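Local atomic coordinates of odorant Binding Protein from Varroa destructor, form P2<1> (Varroa destructor, PDB entry 7NZA), a protein that probably binds and carries small odorant molecules in an internal cavity that is wide open, as a non-classical odorant-binding protein of the mite. Residues Trp75-Asp78 and Glu79-Lys83; Ala110-Lys113 and Glu114-Lys118; His119-Tyr122 and Ile123-Val126. All blocks are in the same frame, centred on the assembly; numbering follows the deposited sequence.

In the fold
All three contacts are local and follow one another along the chain. Contact 1 is the hairpin between helices 55-72 and 84-93, contact 2 the end of helix 98-118, and contact 3 the link from there into helix 122-141, touching both others: Val81 packs on Tyr122, Tyr82 on Val126, Ala115 on Gln125. Each is partly buried. Trp75 and Tyr82, Cys111 and Ala115, and Gln125 and Val126 respectively lie inside, whereas Asp78 and Glu79, Lys113, Glu114 and Glu117, and Asp120, Asp121 and Tyr122 are exposed. Polar chemistry differs: a carboxylate braces a turn in contact 1, a threonine doubles a helical bond in contact 2, and a carboxylate caps a helix in contact 3.

Contact 1: residues Trp75-Asp78 and Glu79-Lys83; sequences WFDD and EGVYK
The chain doubles back over Trp75-Lys83, with Phe76 and Tyr82 joined in a single beta bridge and a type I turn running from Asp77 to Gly80. Two backbone bonds flank the bridge, Lys83 N to Trp75 O (2.9 Å) and Asp77 N to Val81 O (2.9 Å), while Gly80 N closes the turn on Asp77 O. Asp77 OD1 is gripped from opposite faces of its carboxylate plane, by Glu79 N at 2.8 Å and Val81 N at 2.9 Å. A chi1 of 73°, which sets CG between the backbone N and carbonyl carbon, brings that oxygen over the turn. A water donates to both Asp77 OD2 and Glu79 OE1, linking two carboxylates that would otherwise probably repel. At the other end Trp75 and Tyr82 lie side by side, their rings near parallel (17°) but slid apart, with Trp75 CE3 3.5 Å from Tyr82 CE1. Tyr82 OH bonds Ser7 N of the second subunit, and Lys83 NZ reaches back to Gly74 O. Phe76 CD1 rests 3.4 Å from Gly80 O. This is a 3:5 beta-hairpin, a type I turn with a G1-type bulge at Gly80, overlaid by an Asx turn from Asp77, leading into Lys83, N-cap of helix 84-93.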
loop_
_atom_site.group_PDB
_atom_site.type_symbol
_atom_site.label_atom_id
_atom_site.label_comp_id
_atom_site.label_asym_id
_atom_site.label_seq_id
_atom_site.Cartn_x
_atom_site.Cartn_y
_atom_site.Cartn_z
ATOM N N TRP A 75 -5.865 20.460 -6.364
ATOM C CA TRP A 75 -4.426 20.816 -6.209
ATOM C C TRP A 75 -3.854 21.614 -7.362
ATOM O O TRP A 75 -2.675 21.994 -7.219
ATOM C CB TRP A 75 -3.590 19.583 -5.873
ATOM C CG TRP A 75 -3.851 19.086 -4.509
ATOM C CD1 TRP A 75 -4.735 18.139 -4.083
ATOM C CD2 TRP A 75 -3.180 19.577 -3.350
ATOM N NE1 TRP A 75 -4.626 17.984 -2.733
ATOM C CE2 TRP A 75 -3.677 18.853 -2.261
ATOM C CE3 TRP A 75 -2.211 20.562 -3.138
ATOM C CZ2 TRP A 75 -3.296 19.100 -0.971
ATOM C CZ3 TRP A 75 -1.796 20.770 -1.854
ATOM C CH2 TRP A 75 -2.320 20.051 -0.786
ATOM N N PHE A 76 -4.563 21.971 -8.383
ATOM C CA PHE A 76 -4.058 22.788 -9.510
ATOM C C PHE A 76 -4.905 24.033 -9.606
ATOM O O PHE A 76 -6.138 23.976 -9.543
ATOM C CB PHE A 76 -4.050 22.009 -10.801
ATOM C CG PHE A 76 -3.123 20.838 -10.781
ATOM C CD1 PHE A 76 -1.782 20.957 -10.999
ATOM C CD2 PHE A 76 -3.640 19.572 -10.549
ATOM C CE1 PHE A 76 -0.982 19.832 -11.002
ATOM C CE2 PHE A 76 -2.828 18.463 -10.515
ATOM C CZ PHE A 76 -1.512 18.581 -10.839
ATOM N N ASP A 77 -4.237 25.155 -9.875
ATOM C CA ASP A 77 -4.963 26.433 -10.035
ATOM C C ASP A 77 -5.501 26.589 -11.449
ATOM O O ASP A 77 -5.357 25.680 -12.254
ATOM C CB ASP A 77 -4.026 27.540 -9.632
ATOM C CG ASP A 77 -2.889 27.878 -10.555
ATOM O OD1 ASP A 77 -2.882 27.438 -11.717
ATOM O OD2 ASP A 77 -2.053 28.678 -10.113
ATOM N N ASP A 78 -6.172 27.735 -11.704
ATOM C CA ASP A 78 -6.760 28.025 -13.043
ATOM C C ASP A 78 -5.721 28.203 -14.148
ATOM O O ASP A 78 -6.175 28.283 -15.347
ATOM C CB ASP A 78 -7.776 29.157 -12.945
ATOM C CG ASP A 78 -7.203 30.539 -12.707
ATOM O OD1 ASP A 78 -5.960 30.693 -12.572
ATOM O OD2 ASP A 78 -8.075 31.506 -12.669
ATOM N N GLU A 79 -4.429 28.256 -13.856
ATOM C CA GLU A 79 -3.351 28.285 -14.888
ATOM C C GLU A 79 -2.760 26.879 -15.053
ATOM O O GLU A 79 -1.827 26.762 -15.827
ATOM C CB GLU A 79 -2.311 29.368 -14.529
ATOM C CG GLU A 79 -2.857 30.794 -14.639
ATOM C CD GLU A 79 -1.967 31.900 -14.105
ATOM O OE1 GLU A 79 -0.956 31.571 -13.475
ATOM O OE2 GLU A 79 -2.298 33.094 -14.326
ATOM N N GLY A 80 -3.223 25.856 -14.302
ATOM C CA GLY A 80 -2.716 24.466 -14.310
ATOM C C GLY A 80 -1.526 24.265 -13.331
ATOM O O GLY A 80 -0.907 23.206 -13.418
ATOM N N VAL A 81 -1.212 25.261 -12.541
ATOM C CA VAL A 81 -0.005 25.203 -11.659
ATOM C C VAL A 81 -0.345 24.506 -10.327
ATOM O O VAL A 81 -1.391 24.784 -9.739
ATOM C CB VAL A 81 0.616 26.582 -11.414
ATOM C CG1 VAL A 81 1.913 26.441 -10.707
ATOM C CG2 VAL A 81 0.826 27.330 -12.740
ATOM N N TYR A 82 0.504 23.603 -9.882
ATOM C CA TYR A 82 0.297 22.955 -8.564
ATOM C C TYR A 82 0.290 23.983 -7.484
ATOM O O TYR A 82 1.112 24.930 -7.473
ATOM C CB TYR A 82 1.419 21.944 -8.327
ATOM C CG TYR A 82 1.358 21.282 -6.966
ATOM C CD1 TYR A 82 0.403 20.344 -6.615
ATOM C CD2 TYR A 82 2.335 21.558 -6.054
ATOM C CE1 TYR A 82 0.416 19.732 -5.365
ATOM C CE2 TYR A 82 2.355 20.972 -4.833
ATOM C CZ TYR A 82 1.417 20.075 -4.461
ATOM O OH TYR A 82 1.496 19.476 -3.234
ATOM N N LYS A 83 -0.574 23.817 -6.506
ATOM C CA LYS A 83 -0.778 24.739 -5.382
ATOM C C LYS A 83 0.236 24.490 -4.279
ATOM O O LYS A 83 -0.048 23.995 -3.202
ATOM C CB LYS A 83 -2.205 24.667 -4.850
ATOM C CG LYS A 83 -3.260 25.175 -5.816
ATOM C CD LYS A 83 -4.677 25.103 -5.246
ATOM C CE LYS A 83 -5.699 25.533 -6.280
ATOM N NZ LYS A 83 -7.064 25.252 -5.789
HETATM O O HOH W 1 -0.312 30.366 -11.224
#

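Contact 2: residues Ala110-Lys113 and Glu114-Lys118; sequences ACQK and EATEK
Thr116 meets Gln112 one helical turn earlier, and both of its donors converge on the same carbonyl. Thr116 N bonds Gln112 O at 3.0 Å in the ordinary helical way, and Thr116 OG1 adds a second bond of 2.9 Å from the opposite face of the carbonyl plane. The hydroxyl can fold back on its own helix because chi1 of 60° puts OG1 between the backbone N and the carbonyl carbon; the methyl CG2 also lies close to this oxygen, at 3.2 Å. Gln112, with an extended side chain, sends NE2 to a water, which returns only a weak bond to Thr116 OG1. Both residues also touch Phe84 of helix 84-93.

The tight part is the flank turned to helix 122-141. Here Ala115 CB sits 3.4 Å from Cys111 O, the carbonyl that accepts from Ala115 N, and Cys111 is tied to Cys132 by a disulfide while packing against Tyr129, Met133 and Asn136.

Looser packing marks the exposed flank, where the Lys113 and Glu117 side chains cross obliquely. Lys113 CE comes within 3.4 Å of Glu117 OE2, yet the ammonium NZ remains 4.5 Å from that oxygen, too far for a salt bridge. Contact is therefore made mainly by the aliphatic part of the lysine against the carboxylate. The chemistry implies a helix joined covalently to helix 122-141 on one flank, while on another the Thr116 hydroxyl is satisfied within its own helix, on a carbonyl that accepts twice; the charged pair probably contributes just a mild, solvent-screened attraction.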
loop_
_atom_site.group_PDB
_atom_site.type_symbol
_atom_site.label_atom_id
_atom_site.label_comp_id
_atom_site.label_asym_id
_atom_site.label_seq_id
_atom_site.Cartn_x
_atom_site.Cartn_y
_atom_site.Cartn_z
ATOM N N ALA A 110 12.966 24.595 -0.720
ATOM C CA ALA A 110 14.038 24.048 -1.579
ATOM C C ALA A 110 13.473 23.116 -2.653
ATOM O O ALA A 110 13.899 23.147 -3.807
ATOM C CB ALA A 110 15.045 23.285 -0.731
ATOM N N CYS A 111 12.479 22.333 -2.303
ATOM C CA CYS A 111 11.873 21.354 -3.223
ATOM C C CYS A 111 11.027 22.085 -4.265
ATOM O O CYS A 111 11.071 21.715 -5.448
ATOM C CB CYS A 111 11.012 20.367 -2.463
ATOM S SG CYS A 111 11.995 19.169 -1.515
ATOM N N GLN A 112 10.296 23.154 -3.902
ATOM C CA GLN A 112 9.559 23.934 -4.885
ATOM C C GLN A 112 10.541 24.541 -5.876
ATOM O O GLN A 112 10.262 24.586 -7.063
ATOM C CB GLN A 112 8.675 24.959 -4.188
ATOM C CG GLN A 112 7.945 25.844 -5.170
ATOM C CD GLN A 112 7.028 26.814 -4.489
ATOM O OE1 GLN A 112 6.836 26.800 -3.293
ATOM N NE2 GLN A 112 6.328 27.618 -5.294
ATOM N N LYS A 113 11.637 25.106 -5.377
ATOM C CA LYS A 113 12.640 25.737 -6.262
ATOM C C LYS A 113 13.192 24.703 -7.227
ATOM O O LYS A 113 13.317 24.936 -8.416
ATOM C CB LYS A 113 13.737 26.355 -5.401
ATOM C CG LYS A 113 14.827 27.017 -6.260
ATOM C CD LYS A 113 15.987 27.586 -5.488
ATOM C CE LYS A 113 17.055 28.214 -6.329
ATOM N NZ LYS A 113 17.993 28.977 -5.513
ATOM N N GLU A 114 13.622 23.558 -6.677
ATOM C CA GLU A 114 14.176 22.492 -7.547
ATOM C C GLU A 114 13.170 22.111 -8.630
ATOM O O GLU A 114 13.518 22.005 -9.830
ATOM C CB GLU A 114 14.640 21.320 -6.723
ATOM C CG GLU A 114 15.226 20.201 -7.576
ATOM C CD GLU A 114 15.598 18.948 -6.818
ATOM O OE1 GLU A 114 15.425 18.890 -5.606
ATOM O OE2 GLU A 114 16.053 18.016 -7.459
ATOM N N ALA A 115 11.915 21.954 -8.233
ATOM C CA ALA A 115 10.889 21.437 -9.168
ATOM C C ALA A 115 10.647 22.466 -10.245
ATOM O O ALA A 115 10.524 22.057 -11.462
ATOM C CB ALA A 115 9.606 21.140 -8.422
ATOM N N THR A 116 10.593 23.721 -9.885
ATOM C CA THR A 116 10.215 24.787 -10.843
ATOM C C THR A 116 11.392 25.176 -11.714
ATOM O O THR A 116 11.144 25.617 -12.880
ATOM C CB THR A 116 9.514 25.948 -10.152
ATOM O OG1 THR A 116 10.336 26.529 -9.181
ATOM C CG2 THR A 116 8.299 25.528 -9.390
ATOM N N GLU A 117 12.616 25.076 -11.211
ATOM C CA GLU A 117 13.778 25.370 -12.101
ATOM C C GLU A 117 14.041 24.194 -13.043
ATOM O O GLU A 117 14.470 24.473 -14.198
ATOM C CB GLU A 117 14.990 25.700 -11.260
ATOM C CG GLU A 117 14.788 26.985 -10.508
ATOM C CD GLU A 117 16.051 27.574 -9.911
ATOM O OE1 GLU A 117 17.065 26.850 -9.790
ATOM O OE2 GLU A 117 15.988 28.744 -9.516
ATOM N N LYS A 118 13.756 22.945 -12.679
ATOM C CA LYS A 118 14.103 21.781 -13.516
ATOM C C LYS A 118 13.044 21.640 -14.598
ATOM O O LYS A 118 13.361 21.141 -15.711
ATOM C CB LYS A 118 14.161 20.519 -12.654
ATOM C CG LYS A 118 14.307 19.228 -13.440
ATOM C CD LYS A 118 15.708 18.965 -13.792
ATOM C CE LYS A 118 15.916 17.548 -14.261
ATOM N NZ LYS A 118 17.066 17.516 -15.185
HETATM O O HOH W 2 8.020 28.635 -7.701
#

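Contact 3: residues His119-Tyr122 and Ile123-Val126; sequences HDDY and INQV. With SO4 (sulfate ion), chain C.
The imidazole of His119 carries Asn124 CB over one face, a CH-pi contact with CB 3.6 Å from the ring centroid, while a sulfate ion lies at its edge in the ring plane. At the Tyr122 ring it is the edge that meets Gln125: the amide comes alongside in the ring plane, its own plane turned 68° from the ring, with OE1 3.6 Å from Tyr122 CD1.

His119 ND1 donates to sulfate O4 at 2.8 Å in a nearly straight bond, with a weak second bond to O3. The backbone nitrogens of Asp120 and Asp121 add bonds to O1 and O3, cradling an anion that probably came from the crystallisation liquor.

Gln125 spans the corner from the helix side. Its NE2 reaches His119 O at 2.9 Å, the acceptor lying almost in the amide plane, and a water links its OE1 to Tyr122 O; the two ends together hold the amide's rotation.

Asp121 is the N-cap of helix 122-141. A chi1 of -176° swings its carboxylate away from the backbone N, and OD1 takes Asn124 N on its anti lone pair at 3.0 Å, plus a weak bond from Ile123 N. The chemistry implies a polar corner: a carboxylate caps the helix start, mainly through Asn124 N-H, a buried glutamine ties down the preceding loop, and two main-chain N-H groups with the His119 ring N-H can bind an anion.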
loop_
_atom_site.group_PDB
_atom_site.type_symbol
_atom_site.label_atom_id
_atom_site.label_comp_id
_atom_site.label_asym_id
_atom_site.label_seq_id
_atom_site.Cartn_x
_atom_site.Cartn_y
_atom_site.Cartn_z
ATOM N N HIS A 119 11.772 21.842 -14.271
ATOM C CA HIS A 119 10.675 21.495 -15.188
ATOM C C HIS A 119 9.801 22.705 -15.490
ATOM O O HIS A 119 9.418 23.416 -14.556
ATOM C CB HIS A 119 9.862 20.389 -14.543
ATOM C CG HIS A 119 10.592 19.095 -14.375
ATOM N ND1 HIS A 119 11.112 18.354 -15.449
ATOM C CD2 HIS A 119 10.901 18.383 -13.281
ATOM C CE1 HIS A 119 11.635 17.253 -14.979
ATOM N NE2 HIS A 119 11.553 17.244 -13.674
ATOM N N ASP A 120 9.446 22.884 -16.748
ATOM C CA ASP A 120 8.381 23.822 -17.169
ATOM C C ASP A 120 7.029 23.098 -17.208
ATOM O O ASP A 120 6.042 23.797 -17.066
ATOM C CB ASP A 120 8.736 24.392 -18.554
ATOM C CG ASP A 120 9.957 25.323 -18.506
ATOM O OD1 ASP A 120 10.242 25.917 -17.442
ATOM O OD2 ASP A 120 10.604 25.450 -19.540
ATOM N N ASP A 121 6.998 21.789 -17.356
ATOM C CA ASP A 121 5.750 21.012 -17.343
ATOM C C ASP A 121 5.205 20.989 -15.906
ATOM O O ASP A 121 5.916 20.512 -15.025
ATOM C CB ASP A 121 5.969 19.630 -17.937
ATOM C CG ASP A 121 4.660 18.913 -17.987
ATOM O OD1 ASP A 121 4.320 18.364 -16.976
ATOM O OD2 ASP A 121 3.875 19.089 -18.953
ATOM N N TYR A 122 3.973 21.407 -15.724
ATOM C CA TYR A 122 3.368 21.571 -14.387
ATOM C C TYR A 122 3.190 20.227 -13.706
ATOM O O TYR A 122 3.240 20.157 -12.467
ATOM C CB TYR A 122 2.046 22.316 -14.478
ATOM C CG TYR A 122 2.216 23.738 -14.958
ATOM C CD1 TYR A 122 3.227 24.568 -14.512
ATOM C CD2 TYR A 122 1.286 24.267 -15.832
ATOM C CE1 TYR A 122 3.397 25.854 -15.024
ATOM C CE2 TYR A 122 1.420 25.548 -16.335
ATOM C CZ TYR A 122 2.421 26.366 -15.869
ATOM O OH TYR A 122 2.531 27.646 -16.363
ATOM N N ILE A 123 2.976 19.145 -14.468
ATOM C CA ILE A 123 2.869 17.783 -13.897
ATOM C C ILE A 123 4.253 17.301 -13.461
ATOM O O ILE A 123 4.420 16.793 -12.358
ATOM C CB ILE A 123 2.127 16.827 -14.843
ATOM C CG1 ILE A 123 0.634 17.171 -14.871
ATOM C CG2 ILE A 123 2.357 15.369 -14.476
ATOM C CD1 ILE A 123 -0.098 16.395 -15.965
ATOM N N ASN A 124 5.281 17.503 -14.285
ATOM C CA ASN A 124 6.643 17.131 -13.884
ATOM C C ASN A 124 7.027 17.910 -12.626
ATOM O O ASN A 124 7.693 17.362 -11.791
ATOM C CB ASN A 124 7.644 17.364 -15.012
ATOM C CG ASN A 124 7.540 16.387 -16.155
ATOM O OD1 ASN A 124 6.908 15.322 -16.068
ATOM N ND2 ASN A 124 8.073 16.803 -17.304
ATOM N N GLN A 125 6.629 19.176 -12.525
ATOM C CA GLN A 125 6.963 19.971 -11.326
ATOM C C GLN A 125 6.393 19.276 -10.066
ATOM O O GLN A 125 7.091 19.103 -9.077
ATOM C CB GLN A 125 6.409 21.368 -11.377
ATOM C CG GLN A 125 7.113 22.247 -12.389
ATOM C CD GLN A 125 6.508 23.617 -12.458
ATOM O OE1 GLN A 125 5.502 23.927 -11.823
ATOM N NE2 GLN A 125 7.148 24.530 -13.174
ATOM N N VAL A 126 5.132 18.895 -10.079
ATOM C CA VAL A 126 4.526 18.330 -8.859
ATOM C C VAL A 126 5.145 16.957 -8.619
ATOM O O VAL A 126 5.428 16.584 -7.451
ATOM C CB VAL A 126 2.969 18.299 -8.847
ATOM C CG1 VAL A 126 2.329 17.592 -9.988
ATOM C CG2 VAL A 126 2.502 17.789 -7.490
HETATM S S SO4 C . 10.074 19.736 -18.591
HETATM O O1 SO4 C . 10.316 21.146 -18.751
HETATM O O2 SO4 C . 9.607 19.117 -19.808
HETATM O O3 SO4 C . 9.043 19.607 -17.547
HETATM O O4 SO4 C . 11.220 19.054 -18.150
HETATM O O HOH W 3 2.978 22.715 -11.132
#